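Local coordinates for Phthiocerol/phenolphthiocerol synthesis polyketide synthase type I PpsC (Mycobacterium tuberculosis, PDB 5NJI), which probably dehydrates beta-hydroxyacyl intermediates through its dehydratase domain during the assembly of phthiocerol and phenolphthiocerol lipids in Mycobacterium tuberculosis, at residues Thr28-Gly33 against Asp53-Ala58; Trp46-Asp51 against Thr110-Thr115; Pro92-Glu97 against Gly269-Gly274; Gly193-Ala198 against Arg206-Leu211; Val294-Leu299 against Leu307-Glu312. The protein carries 1 engineered substitution. All blocks are in the same frame, centred on the assembly; numbering follows the deposited sequence.

Interaction 1 of 5, residues Thr28-Gly33 against Asp53-Ala58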
# COMPACT_ATOMS: atom_id res chain seq x y z
N THR A 28 6.30 -19.53 -4.20
CA THR A 28 7.02 -18.30 -4.51
C THR A 28 6.10 -17.09 -4.41
O THR A 28 5.01 -17.07 -4.97
CB THR A 28 7.62 -18.38 -5.91
OG1 THR A 28 8.40 -19.57 -6.03
CG2 THR A 28 8.51 -17.18 -6.18
N HIS A 29 6.57 -16.07 -3.72
CA HIS A 29 5.83 -14.81 -3.63
C HIS A 29 5.73 -14.17 -5.02
O HIS A 29 6.75 -13.99 -5.69
CB HIS A 29 6.57 -13.89 -2.67
CG HIS A 29 5.76 -12.72 -2.22
ND1 HIS A 29 5.41 -11.69 -3.06
CD2 HIS A 29 5.26 -12.40 -1.00
CE1 HIS A 29 4.72 -10.79 -2.38
NE2 HIS A 29 4.60 -11.21 -1.14
N PRO A 30 4.53 -13.80 -5.49
CA PRO A 30 4.41 -13.33 -6.88
C PRO A 30 4.99 -11.96 -7.13
O PRO A 30 5.24 -11.63 -8.30
CB PRO A 30 2.90 -13.35 -7.13
CG PRO A 30 2.32 -13.18 -5.78
CD PRO A 30 3.21 -13.95 -4.86
N LEU A 31 5.21 -11.14 -6.10
CA LEU A 31 5.80 -9.82 -6.29
C LEU A 31 7.27 -9.78 -5.90
O LEU A 31 8.07 -9.11 -6.55
CB LEU A 31 5.03 -8.76 -5.49
CG LEU A 31 3.53 -8.70 -5.77
CD1 LEU A 31 2.83 -7.66 -4.87
CD2 LEU A 31 3.29 -8.42 -7.24
N LEU A 32 7.64 -10.52 -4.85
CA LEU A 32 9.01 -10.51 -4.37
C LEU A 32 9.88 -11.46 -5.17
O LEU A 32 11.03 -11.13 -5.51
CB LEU A 32 9.03 -10.89 -2.89
CG LEU A 32 10.41 -11.09 -2.25
CD1 LEU A 32 11.14 -9.77 -2.11
CD2 LEU A 32 10.29 -11.76 -0.91
N GLY A 33 9.37 -12.64 -5.48
CA GLY A 33 10.11 -13.58 -6.29
C GLY A 33 11.02 -14.46 -5.46
O GLY A 33 10.85 -14.62 -4.25
N ASP A 53 -0.40 -8.66 -17.19
CA ASP A 53 -1.37 -9.72 -16.96
C ASP A 53 -1.18 -10.54 -15.67
O ASP A 53 -1.93 -11.45 -15.45
CB ASP A 53 -1.56 -10.70 -18.15
CG ASP A 53 -0.38 -11.68 -18.34
OD1 ASP A 53 0.39 -11.91 -17.39
OD2 ASP A 53 -0.20 -12.31 -19.43
N LEU A 54 -0.32 -10.13 -14.75
CA LEU A 54 -0.02 -10.91 -13.54
C LEU A 54 -1.15 -10.58 -12.54
O LEU A 54 -1.32 -9.45 -12.31
CB LEU A 54 1.34 -10.54 -12.85
CG LEU A 54 1.64 -11.22 -11.53
CD1 LEU A 54 1.68 -12.72 -11.67
CD2 LEU A 54 2.92 -10.68 -10.91
N LEU A 55 -1.92 -11.55 -12.05
CA LEU A 55 -2.90 -11.36 -10.99
C LEU A 55 -3.75 -10.09 -11.29
O LEU A 55 -4.08 -9.94 -12.39
CB LEU A 55 -2.15 -11.40 -9.62
CG LEU A 55 -1.43 -12.67 -9.17
CD1 LEU A 55 -0.74 -12.49 -7.84
CD2 LEU A 55 -2.39 -13.85 -9.16
N TRP A 56 -3.93 -9.14 -10.35
CA TRP A 56 -4.75 -7.90 -10.47
C TRP A 56 -3.95 -6.60 -10.92
O TRP A 56 -4.46 -5.61 -10.88
CB TRP A 56 -5.40 -7.61 -9.07
CG TRP A 56 -4.42 -7.98 -7.92
CD1 TRP A 56 -4.44 -9.09 -7.19
CD2 TRP A 56 -3.26 -7.26 -7.50
NE1 TRP A 56 -3.43 -9.10 -6.31
CE2 TRP A 56 -2.68 -7.98 -6.48
CE3 TRP A 56 -2.70 -6.05 -7.86
CZ2 TRP A 56 -1.56 -7.55 -5.83
CZ3 TRP A 56 -1.60 -5.64 -7.23
CH2 TRP A 56 -1.04 -6.38 -6.24
N LEU A 57 -2.72 -6.74 -11.40
CA LEU A 57 -1.83 -5.58 -11.63
C LEU A 57 -2.52 -4.69 -12.74
O LEU A 57 -2.39 -3.51 -12.73
CB LEU A 57 -0.35 -5.94 -12.03
CG LEU A 57 0.61 -6.35 -10.88
CD1 LEU A 57 0.12 -7.52 -10.05
CD2 LEU A 57 2.05 -6.53 -11.36
N ALA A 58 -3.08 -5.32 -13.77
CA ALA A 58 -3.76 -4.53 -14.82
C ALA A 58 -4.85 -3.56 -14.32
O ALA A 58 -5.22 -2.65 -15.01
CB ALA A 58 -4.37 -5.40 -15.98
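Pro30 and Leu55 meet at about a right angle, the CD1 methyl of Leu55 resting on Pro30 CG at 3.8 Å and equally on CB of the same ring. Beside them Leu54 holds its CG anti to the backbone N (chi1 174°), which sends CD2 to the carbonyl oxygen of Pro30, 3.6 Å away. Leu31 supplies a fork: its CD2 reaches Leu54 CD2 and Leu57 CD1, while its CD1 approaches Trp56 CH2 obliquely at 4.3 Å. Leu57 CD1 in turn lies 3.8 Å above one face of the Trp56 indole, toward its rim, and the leucines and the indole form a light apolar contact.

Each loop is held in shape from within. A type II' turn from Leu54 to Leu57, closed by Leu57 N on Leu54 O, presents Leu54, Leu55 and Leu57 toward the other loop. On the other side His29 ND1 accepts the N-H of Leu31 at 3.1 Å, with the donor in the imidazole plane, and His29 NE2 is bound to Glu75 of helix 70-84. Trp56 also touches Pro226 and Val227 of helix 226-234. The arrangement is that of two irregular loops closing over the helices of a dehydratase hot-dog fold, the Trp56 side chain about 10 Å from the bound acyl-CoA.

Interaction 2 of 5, residues Trp46-Asp51 against Thr110-Thr115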
# COMPACT_ATOMS: atom_id res chain seq x y z
N TRP A 46 16.47 -10.70 -4.44
CA TRP A 46 15.37 -11.41 -5.08
C TRP A 46 15.11 -10.83 -6.46
O TRP A 46 15.35 -9.64 -6.70
CB TRP A 46 14.06 -11.27 -4.28
CG TRP A 46 14.03 -11.80 -2.87
CD1 TRP A 46 13.44 -12.96 -2.45
CD2 TRP A 46 14.57 -11.18 -1.69
NE1 TRP A 46 13.58 -13.09 -1.09
CE2 TRP A 46 14.27 -12.02 -0.60
CE3 TRP A 46 15.28 -9.99 -1.45
CZ2 TRP A 46 14.63 -11.71 0.71
CZ3 TRP A 46 15.64 -9.69 -0.13
CH2 TRP A 46 15.33 -10.55 0.92
N GLU A 47 14.60 -11.67 -7.35
CA GLU A 47 14.11 -11.23 -8.65
C GLU A 47 12.73 -11.80 -8.90
O GLU A 47 12.48 -12.99 -8.67
CB GLU A 47 15.02 -11.67 -9.80
CG GLU A 47 16.38 -11.01 -9.80
CD GLU A 47 17.20 -11.41 -11.02
OE1 GLU A 47 16.65 -12.13 -11.89
OE2 GLU A 47 18.38 -11.02 -11.11
N SER A 48 11.83 -10.96 -9.40
CA SER A 48 10.51 -11.43 -9.78
C SER A 48 10.21 -10.94 -11.18
O SER A 48 10.63 -9.85 -11.57
CB SER A 48 9.41 -10.93 -8.84
OG SER A 48 9.31 -9.52 -8.89
N GLU A 49 9.48 -11.75 -11.93
CA GLU A 49 9.05 -11.36 -13.27
C GLU A 49 7.66 -10.78 -13.14
O GLU A 49 6.74 -11.48 -12.69
CB GLU A 49 9.09 -12.53 -14.24
CG GLU A 49 10.47 -13.15 -14.39
CD GLU A 49 10.48 -14.37 -15.30
OE1 GLU A 49 9.92 -14.28 -16.42
OE2 GLU A 49 11.03 -15.41 -14.89
N LEU A 50 7.51 -9.52 -13.49
CA LEU A 50 6.22 -8.85 -13.50
C LEU A 50 5.77 -8.64 -14.94
O LEU A 50 6.59 -8.50 -15.85
CB LEU A 50 6.27 -7.51 -12.79
CG LEU A 50 6.81 -7.48 -11.36
CD1 LEU A 50 6.70 -6.07 -10.82
CD2 LEU A 50 6.07 -8.47 -10.51
N ASP A 51 4.45 -8.64 -15.12
CA ASP A 51 3.80 -8.48 -16.41
C ASP A 51 2.43 -7.89 -16.11
O ASP A 51 1.89 -8.13 -15.02
CB ASP A 51 3.67 -9.84 -17.13
CG ASP A 51 3.16 -9.72 -18.56
OD1 ASP A 51 1.94 -9.49 -18.75
OD2 ASP A 51 3.98 -9.86 -19.49
N THR A 110 9.10 -7.07 -17.40
CA THR A 110 9.66 -6.34 -16.27
C THR A 110 10.25 -7.29 -15.23
O THR A 110 9.65 -8.31 -14.90
CB THR A 110 8.58 -5.47 -15.63
OG1 THR A 110 8.22 -4.41 -16.53
CG2 THR A 110 9.07 -4.80 -14.35
N VAL A 111 11.45 -6.96 -14.74
CA VAL A 111 12.10 -7.77 -13.71
C VAL A 111 12.35 -6.87 -12.51
O VAL A 111 13.10 -5.88 -12.60
CB VAL A 111 13.40 -8.42 -14.20
CG1 VAL A 111 14.06 -9.18 -13.05
CG2 VAL A 111 13.05 -9.36 -15.34
N LEU A 112 11.72 -7.21 -11.39
CA LEU A 112 11.82 -6.44 -10.17
C LEU A 112 12.91 -7.07 -9.32
O LEU A 112 12.90 -8.28 -9.10
CB LEU A 112 10.49 -6.45 -9.42
CG LEU A 112 10.32 -5.40 -8.34
CD1 LEU A 112 10.26 -4.04 -8.98
CD2 LEU A 112 9.06 -5.64 -7.56
N VAL A 113 13.86 -6.25 -8.87
CA VAL A 113 15.03 -6.72 -8.15
C VAL A 113 15.01 -6.08 -6.77
O VAL A 113 15.10 -4.85 -6.65
CB VAL A 113 16.33 -6.37 -8.90
CG1 VAL A 113 17.55 -6.92 -8.16
CG2 VAL A 113 16.25 -6.91 -10.33
N THR A 114 14.92 -6.90 -5.74
CA THR A 114 14.84 -6.44 -4.36
C THR A 114 16.10 -6.86 -3.59
O THR A 114 16.63 -7.95 -3.82
CB THR A 114 13.59 -7.02 -3.68
OG1 THR A 114 12.44 -6.63 -4.43
CG2 THR A 114 13.43 -6.54 -2.25
N THR A 115 16.61 -5.97 -2.76
CA THR A 115 17.72 -6.31 -1.87
C THR A 115 17.36 -6.01 -0.43
O THR A 115 16.56 -5.12 -0.14
CB THR A 115 19.00 -5.56 -2.21
OG1 THR A 115 18.77 -4.14 -2.18
CG2 THR A 115 19.55 -5.98 -3.58
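Trp46, Leu50 and Leu112 bury the most surface where these two antiparallel strands pair, and all three project from the same face of the sheet. The Trp46 indole turns its edge to the partner strand: CE3 comes to 3.4 Å from Thr114 O, near the ring plane, and to 4.0 Å from Thr114 CG2. Its CG lies anti to the carbonyl carbon (chi1 -61°), which carries the six-membered ring alongside the neighbouring backbone, while NE1 bonds Asp83 of helix 70-84. Further along, Leu50 CD1 slants against Leu112 CD2 at 4.0 Å. Leu112 CB also sits 3.3 Å from Ser48 OG, a hydroxyl already engaged by Leu31 O of the loop before strand 34-37.

Backbone pairing underlies this face. Trp46 and Thr114 exchange two hydrogen bonds, as do Ser48 and Leu112 (Ser48 N to Leu112 O, 2.9 Å). On the other face Glu47 CG lies alongside Val113 CG2 at 4.1 Å.

The chemistry is thus two-sided. Leu112 and Thr114 pack on Ile76 of helix 70-84 and Trp46 on Ala80; polar atoms among them, such as Trp46 NE1, Ser48 OG and Thr110 OG1 (on Thr107 O), have partners. The other face pairs valines with exposed glutamates, whose carboxylates probably stay near solvent.

Interaction 3 of 5, residues Pro92-Glu97 against Gly269-Gly274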
# COMPACT_ATOMS: atom_id res chain seq x y z
N PRO A 92 5.49 -10.08 12.31
CA PRO A 92 6.68 -9.72 13.10
C PRO A 92 7.18 -8.31 12.90
O PRO A 92 8.02 -7.87 13.69
CB PRO A 92 7.74 -10.72 12.63
CG PRO A 92 7.05 -11.72 11.83
CD PRO A 92 5.80 -11.11 11.31
N TRP A 93 6.73 -7.61 11.85
CA TRP A 93 7.40 -6.42 11.35
C TRP A 93 6.46 -5.23 11.29
O TRP A 93 5.25 -5.38 11.17
CB TRP A 93 7.95 -6.63 9.92
CG TRP A 93 8.61 -7.94 9.72
CD1 TRP A 93 8.13 -9.00 9.03
CD2 TRP A 93 9.87 -8.33 10.24
NE1 TRP A 93 9.02 -10.04 9.09
CE2 TRP A 93 10.10 -9.65 9.83
CE3 TRP A 93 10.83 -7.69 11.02
CZ2 TRP A 93 11.25 -10.34 10.18
CZ3 TRP A 93 11.97 -8.37 11.37
CH2 TRP A 93 12.17 -9.68 10.95
N MET A 94 7.07 -4.06 11.31
CA MET A 94 6.43 -2.81 10.92
C MET A 94 7.32 -2.15 9.88
O MET A 94 8.50 -2.46 9.75
CB MET A 94 6.22 -1.88 12.12
CG MET A 94 7.52 -1.27 12.68
SD MET A 94 7.14 -0.26 14.14
CE MET A 94 6.86 1.32 13.35
N ILE A 95 6.75 -1.23 9.11
CA ILE A 95 7.54 -0.40 8.22
C ILE A 95 7.74 0.95 8.88
O ILE A 95 6.79 1.73 9.04
CB ILE A 95 6.88 -0.24 6.85
CG1 ILE A 95 6.66 -1.62 6.23
CG2 ILE A 95 7.78 0.62 5.96
CD1 ILE A 95 5.85 -1.61 4.94
N SER A 96 8.98 1.24 9.26
CA SER A 96 9.28 2.54 9.85
C SER A 96 9.15 3.66 8.83
O SER A 96 8.58 4.72 9.12
CB SER A 96 10.69 2.54 10.44
OG SER A 96 10.83 1.54 11.41
N GLU A 97 9.68 3.44 7.62
CA GLU A 97 9.69 4.43 6.57
C GLU A 97 9.75 3.72 5.24
O GLU A 97 10.50 2.75 5.07
CB GLU A 97 10.89 5.38 6.72
CG GLU A 97 11.03 6.48 5.70
CD GLU A 97 12.35 7.21 5.83
OE1 GLU A 97 13.09 6.94 6.80
OE2 GLU A 97 12.66 8.06 4.96
N GLY A 269 5.49 4.49 9.55
CA GLY A 269 4.74 3.82 10.60
C GLY A 269 3.60 3.00 10.03
O GLY A 269 2.43 3.28 10.31
N VAL A 270 3.92 2.02 9.21
CA VAL A 270 2.93 1.07 8.72
C VAL A 270 2.91 -0.11 9.68
O VAL A 270 3.89 -0.86 9.78
CB VAL A 270 3.21 0.61 7.28
CG1 VAL A 270 2.13 -0.36 6.84
CG2 VAL A 270 3.26 1.79 6.35
N HIS A 271 1.81 -0.25 10.42
CA HIS A 271 1.63 -1.29 11.41
C HIS A 271 0.60 -2.30 10.92
O HIS A 271 -0.49 -1.90 10.48
CB HIS A 271 1.18 -0.69 12.74
CG HIS A 271 2.02 0.45 13.19
ND1 HIS A 271 3.20 0.27 13.89
CD2 HIS A 271 1.88 1.78 13.03
CE1 HIS A 271 3.73 1.45 14.16
NE2 HIS A 271 2.95 2.38 13.64
N VAL A 272 0.94 -3.58 11.01
CA VAL A 272 0.08 -4.66 10.55
C VAL A 272 -0.11 -5.62 11.72
O VAL A 272 0.86 -6.20 12.22
CB VAL A 272 0.67 -5.40 9.34
CG1 VAL A 272 -0.38 -6.31 8.75
CG2 VAL A 272 1.17 -4.40 8.31
N TYR A 273 -1.34 -5.77 12.16
CA TYR A 273 -1.62 -6.55 13.36
C TYR A 273 -2.30 -7.87 13.07
O TYR A 273 -2.39 -8.71 13.97
CB TYR A 273 -2.47 -5.73 14.34
CG TYR A 273 -1.83 -4.42 14.73
CD1 TYR A 273 -0.62 -4.38 15.40
CD2 TYR A 273 -2.46 -3.21 14.45
CE1 TYR A 273 -0.03 -3.17 15.74
CE2 TYR A 273 -1.88 -2.02 14.77
CZ TYR A 273 -0.69 -1.99 15.45
OH TYR A 273 -0.17 -0.75 15.76
N GLY A 274 -2.82 -8.05 11.87
CA GLY A 274 -3.44 -9.29 11.47
C GLY A 274 -3.65 -9.32 9.98
O GLY A 274 -3.09 -8.50 9.24
O HOH W 1 3.32 -4.24 12.58
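Ile95 and Val270 form one tight part of this strand pairing: their side chains lie side by side and point the same way, CB to CB at 3.8 Å. Under them the backbones exchange two hydrogen bonds, Ile95 N to Val270 O at 3.0 Å and Val270 N to Ile95 O at 2.9 Å. Ile95 goes on to pack against Ala74 and Leu78 of helix 70-84, and Val270 against Leu308, so this face is buried. Next to the pair, Gly269 N donates to Ser96 O at 3.1 Å from well above the carbonyl plane, a strongly tilted bond.

The reverse face is close as well. Met94 runs beside His271, and the bend at chi3 (-90°) lays CE 3.2 Å from His271 CE1, oblique to the ring, with SD 4.7 Å from the centroid. The imidazole is fixed from elsewhere, its NE2 bonded to Asp311. The loose side is the Trp93 end, where the strands part and a water stands between them, hydrogen-bonded to Trp93 O at 2.6 Å and accepting from Val272 N at 2.9 Å.

Ser96 and Glu97 both face Thr143, a classic bulge, and the chain turns a corner at Ser96. Gly269 and Val270 both face Ile95, a G1 beta bulge where strand 93-100 meets strand 262-272, consistent with the double hot-dog fold of polyketide synthase dehydratases.

Interaction 4 of 5, residues Gly193-Ala198 against Arg206-Leu211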
# COMPACT_ATOMS: atom_id res chain seq x y z
N GLY A 193 -13.04 -1.48 -3.92
CA GLY A 193 -13.46 -2.07 -2.67
C GLY A 193 -14.22 -1.17 -1.72
O GLY A 193 -14.68 -1.65 -0.69
N ILE A 194 -14.37 0.11 -2.02
CA ILE A 194 -15.18 0.97 -1.17
C ILE A 194 -16.64 0.80 -1.57
O ILE A 194 -17.02 1.09 -2.70
CB ILE A 194 -14.72 2.43 -1.27
CG1 ILE A 194 -13.35 2.56 -0.59
CG2 ILE A 194 -15.71 3.35 -0.61
CD1 ILE A 194 -12.75 3.91 -0.61
N VAL A 195 -17.45 0.30 -0.64
CA VAL A 195 -18.85 0.01 -0.93
C VAL A 195 -19.80 0.84 -0.09
O VAL A 195 -21.01 0.82 -0.36
CB VAL A 195 -19.17 -1.49 -0.79
CG1 VAL A 195 -18.40 -2.25 -1.83
CG2 VAL A 195 -18.86 -2.02 0.60
N GLY A 196 -19.30 1.56 0.89
CA GLY A 196 -20.09 2.56 1.59
C GLY A 196 -19.16 3.64 2.06
O GLY A 196 -17.99 3.39 2.34
N LEU A 197 -19.67 4.86 2.16
CA LEU A 197 -18.80 6.00 2.37
C LEU A 197 -19.56 7.09 3.09
O LEU A 197 -20.75 7.29 2.83
CB LEU A 197 -18.25 6.47 1.01
CG LEU A 197 -17.11 7.47 0.95
CD1 LEU A 197 -15.89 6.97 1.73
CD2 LEU A 197 -16.76 7.70 -0.50
N ALA A 198 -18.87 7.77 4.01
CA ALA A 198 -19.40 8.92 4.73
C ALA A 198 -18.23 9.81 5.13
O ALA A 198 -17.08 9.37 5.13
CB ALA A 198 -20.20 8.49 5.96
N ARG A 206 -15.03 7.86 6.46
CA ARG A 206 -15.32 6.56 7.02
C ARG A 206 -15.93 5.71 5.91
O ARG A 206 -16.93 6.11 5.30
CB ARG A 206 -16.27 6.68 8.22
CG ARG A 206 -15.83 7.77 9.20
CD ARG A 206 -16.68 7.80 10.47
NE ARG A 206 -16.32 6.74 11.40
CZ ARG A 206 -16.99 5.60 11.57
NH1 ARG A 206 -16.56 4.71 12.44
NH2 ARG A 206 -18.10 5.35 10.88
N ALA A 207 -15.30 4.58 5.62
CA ALA A 207 -15.71 3.72 4.52
C ALA A 207 -15.98 2.30 5.00
O ALA A 207 -15.26 1.75 5.83
CB ALA A 207 -14.64 3.68 3.42
N GLN A 208 -17.01 1.70 4.42
CA GLN A 208 -17.19 0.26 4.47
C GLN A 208 -16.44 -0.33 3.29
O GLN A 208 -16.63 0.12 2.17
CB GLN A 208 -18.68 -0.09 4.39
CG GLN A 208 -19.01 -1.56 4.62
CD GLN A 208 -19.10 -1.91 6.10
OE1 GLN A 208 -19.36 -1.05 6.93
NE2 GLN A 208 -18.87 -3.17 6.42
N VAL A 209 -15.60 -1.34 3.55
CA VAL A 209 -14.71 -1.88 2.52
C VAL A 209 -14.87 -3.38 2.40
O VAL A 209 -15.29 -4.08 3.32
CB VAL A 209 -13.23 -1.50 2.78
CG1 VAL A 209 -13.08 0.02 2.77
CG2 VAL A 209 -12.69 -2.12 4.05
N ARG A 210 -14.53 -3.88 1.21
CA ARG A 210 -14.56 -5.30 0.93
C ARG A 210 -13.49 -5.57 -0.10
O ARG A 210 -13.11 -4.68 -0.87
CB ARG A 210 -15.92 -5.74 0.38
CG ARG A 210 -16.11 -5.37 -1.06
CD ARG A 210 -17.51 -5.63 -1.54
NE ARG A 210 -17.80 -7.06 -1.62
CZ ARG A 210 -17.48 -7.82 -2.67
NH1 ARG A 210 -16.86 -7.29 -3.71
NH2 ARG A 210 -17.78 -9.11 -2.68
N LEU A 211 -12.97 -6.79 -0.10
CA LEU A 211 -11.97 -7.17 -1.07
C LEU A 211 -12.66 -7.81 -2.26
O LEU A 211 -13.30 -8.86 -2.10
CB LEU A 211 -11.00 -8.15 -0.44
CG LEU A 211 -9.79 -8.52 -1.28
CD1 LEU A 211 -8.90 -7.27 -1.53
CD2 LEU A 211 -8.98 -9.60 -0.61
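Val195 and Arg210 are brought together by their first torsions: Val195 places CG1 anti to the carbonyl carbon (chi1 -65°), and Arg210 tucks CG between its backbone N and carbonyl carbon (chi1 77°). The two side chains then meet at about a right angle, Val195 CG1 touching the methylene carbon Arg210 CD at 3.5 Å, so the arginine contributes its aliphatic stem and turns its guanidinium away from the valine. The other valine branch, CG2, occupies the more hindered site between N and carbonyl carbon and leans on Gln208 O at 3.5 Å.

That oxygen is the acceptor at the bulge. It takes Val195 N at 2.9 Å, nearly in line with the C=O bond, and Gly196 N at 3.3 Å from a more bent direction. Two successive residues thus face one, a classic beta bulge, and the register slips by one between Ile194 and Gly196. Regular pairing holds beyond it, with Arg206 N giving a nearly straight bond to Ala198 O at 2.9 Å.

On the inner face, Leu197 CD1 lies 3.9 Å from Ala207 CB, and Ile194 CG1 approaches Val209 CG1 at 4.2 Å; helix 226-234 packs on Ile194 and Val209.

The contact is therefore amphipathic: Ile194, Leu197, Ala207 and Val209 make one face apolar, with the Ile194 side chain about 8 Å from the bound acyl-CoA, while on the other Gln208 OE1 bonds Arg281 and Arg206 NH2 forms a salt bridge with Glu168. One carbonyl serving two donors lets the bulge form without costing either N-H its partner.

Interaction 5 of 5, residues Val294-Leu299 against Leu307-Glu312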
# COMPACT_ATOMS: atom_id res chain seq x y z
N VAL A 294 -0.77 15.06 3.93
CA VAL A 294 -0.37 14.02 4.87
C VAL A 294 -1.62 13.39 5.47
O VAL A 294 -2.47 14.08 6.06
CB VAL A 294 0.55 14.54 5.99
CG1 VAL A 294 0.84 13.45 6.99
CG2 VAL A 294 1.85 15.05 5.38
N GLY A 295 -1.73 12.06 5.36
CA GLY A 295 -2.89 11.35 5.83
C GLY A 295 -2.54 10.29 6.85
O GLY A 295 -1.36 9.96 7.09
N GLU A 296 -3.59 9.73 7.43
CA GLU A 296 -3.51 8.67 8.42
C GLU A 296 -4.72 7.78 8.17
O GLU A 296 -5.81 8.31 7.92
CB GLU A 296 -3.52 9.23 9.86
CG GLU A 296 -3.12 8.25 10.94
CD GLU A 296 -4.28 7.38 11.42
OE1 GLU A 296 -5.44 7.81 11.26
OE2 GLU A 296 -4.01 6.28 11.95
N VAL A 297 -4.53 6.46 8.16
CA VAL A 297 -5.65 5.53 7.94
C VAL A 297 -5.60 4.38 8.94
O VAL A 297 -4.52 3.88 9.28
CB VAL A 297 -5.69 4.98 6.50
CG1 VAL A 297 -5.67 6.11 5.46
CG2 VAL A 297 -4.57 4.03 6.23
N VAL A 298 -6.78 3.94 9.38
CA VAL A 298 -6.92 2.76 10.23
C VAL A 298 -7.97 1.84 9.60
O VAL A 298 -9.07 2.29 9.27
CB VAL A 298 -7.35 3.13 11.66
CG1 VAL A 298 -7.55 1.89 12.52
CG2 VAL A 298 -6.32 4.08 12.27
N LEU A 299 -7.62 0.57 9.46
CA LEU A 299 -8.51 -0.47 8.97
C LEU A 299 -8.81 -1.44 10.10
O LEU A 299 -7.88 -1.95 10.73
CB LEU A 299 -7.86 -1.23 7.80
CG LEU A 299 -8.64 -2.38 7.17
CD1 LEU A 299 -9.76 -1.84 6.30
CD2 LEU A 299 -7.67 -3.23 6.34
N LEU A 307 -6.43 -3.76 12.20
CA LEU A 307 -5.63 -4.68 11.42
C LEU A 307 -4.47 -3.99 10.76
O LEU A 307 -3.40 -4.58 10.61
CB LEU A 307 -6.49 -5.34 10.33
CG LEU A 307 -7.74 -6.07 10.81
CD1 LEU A 307 -8.58 -6.51 9.61
CD2 LEU A 307 -7.35 -7.26 11.65
N LEU A 308 -4.69 -2.77 10.29
CA LEU A 308 -3.69 -1.97 9.60
C LEU A 308 -3.77 -0.55 10.14
O LEU A 308 -4.86 0.03 10.17
CB LEU A 308 -3.93 -1.95 8.08
CG LEU A 308 -3.00 -1.06 7.28
CD1 LEU A 308 -1.63 -1.65 7.23
CD2 LEU A 308 -3.55 -0.87 5.87
N VAL A 309 -2.65 0.01 10.57
CA VAL A 309 -2.60 1.41 10.94
C VAL A 309 -1.45 2.02 10.16
O VAL A 309 -0.32 1.57 10.29
CB VAL A 309 -2.38 1.62 12.45
CG1 VAL A 309 -2.18 3.10 12.78
CG2 VAL A 309 -3.53 1.04 13.23
N VAL A 310 -1.75 3.04 9.35
CA VAL A 310 -0.71 3.82 8.67
C VAL A 310 -0.62 5.18 9.35
O VAL A 310 -1.55 6.00 9.24
CB VAL A 310 -1.01 3.98 7.17
CG1 VAL A 310 0.11 4.75 6.50
CG2 VAL A 310 -1.21 2.65 6.54
N ASP A 311 0.50 5.43 10.05
CA ASP A 311 0.64 6.67 10.82
C ASP A 311 0.75 7.89 9.91
O ASP A 311 0.17 8.95 10.22
CB ASP A 311 1.88 6.60 11.72
CG ASP A 311 1.79 5.57 12.85
OD1 ASP A 311 0.69 5.12 13.23
OD2 ASP A 311 2.87 5.24 13.40
N GLU A 312 1.53 7.81 8.84
CA GLU A 312 1.66 8.89 7.88
C GLU A 312 1.69 8.35 6.47
O GLU A 312 2.49 7.48 6.14
CB GLU A 312 2.95 9.70 8.09
CG GLU A 312 3.04 10.40 9.42
CD GLU A 312 4.36 11.13 9.62
OE1 GLU A 312 5.21 11.08 8.70
OE2 GLU A 312 4.56 11.75 10.68
O HOH W 2 -1.50 6.25 13.95
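Val294-Leu299 and Leu307-Glu312 run almost exactly antiparallel, their short axes 4.8 Å apart and at 174°, until Leu307 and Leu308 both face Leu299 in a classic beta bulge. Leu299 O marks that bulge, taking Leu307 N at 2.7 Å and, weakly, Leu308 N at 3.3 Å. On the face under helix 226-234, Val297 CG2 presses on Val310 CG2 at 3.6 Å, the two valines side by side, and Leu299 meets Leu308 CB to CB at 4.0 Å.

The opposite face mixes carbon and charge. Val298 and Val309 lie alongside one another. In Glu296, chi1 (-166°) sets CG anti to the backbone N, 3.2 Å from Val310 O, and the bend at chi2 (-85°) brings OE2 near Val309 CG1. A water donates to Glu296 OE2 and to Asp311 OD1, which it holds at 2.6 Å; standing between two carboxylate oxygens 5.0 Å apart, it probably eases their mutual repulsion.

The hairpin is flanked by strand 281-289 beside residues 294-299 and by strand 262-272 beside residues 307-312, while helix 226-234 covers its apolar face, Leu233 on Val297, Met228 on Leu299 and Met229 on Leu308.

How the interactions relate
The five contacts trace the domain from one end to the other, with interactions 2 and 4 farthest apart at about 32 Å between centres. Interactions 1 and 2 alternate along the chain and touch, Leu32 O packing on Trp46 CB. Interaction 1 closes before 3, 4 and 5 open. Interaction 3 pairs an early strand with a late one, and interaction 4 falls in the chain between its two segments. Strands 262-272 and 306-317 are neighbours, so interactions 3 and 5 share backbone bonding. Interaction 5 in turn meets interaction 4 through Leu299 and Val209. Helix 70-84 packs on interactions 1 to 3 and helix 226-234 on 1, 4 and 5, consistent with a double hot-dog fold that binds the acyl-CoA.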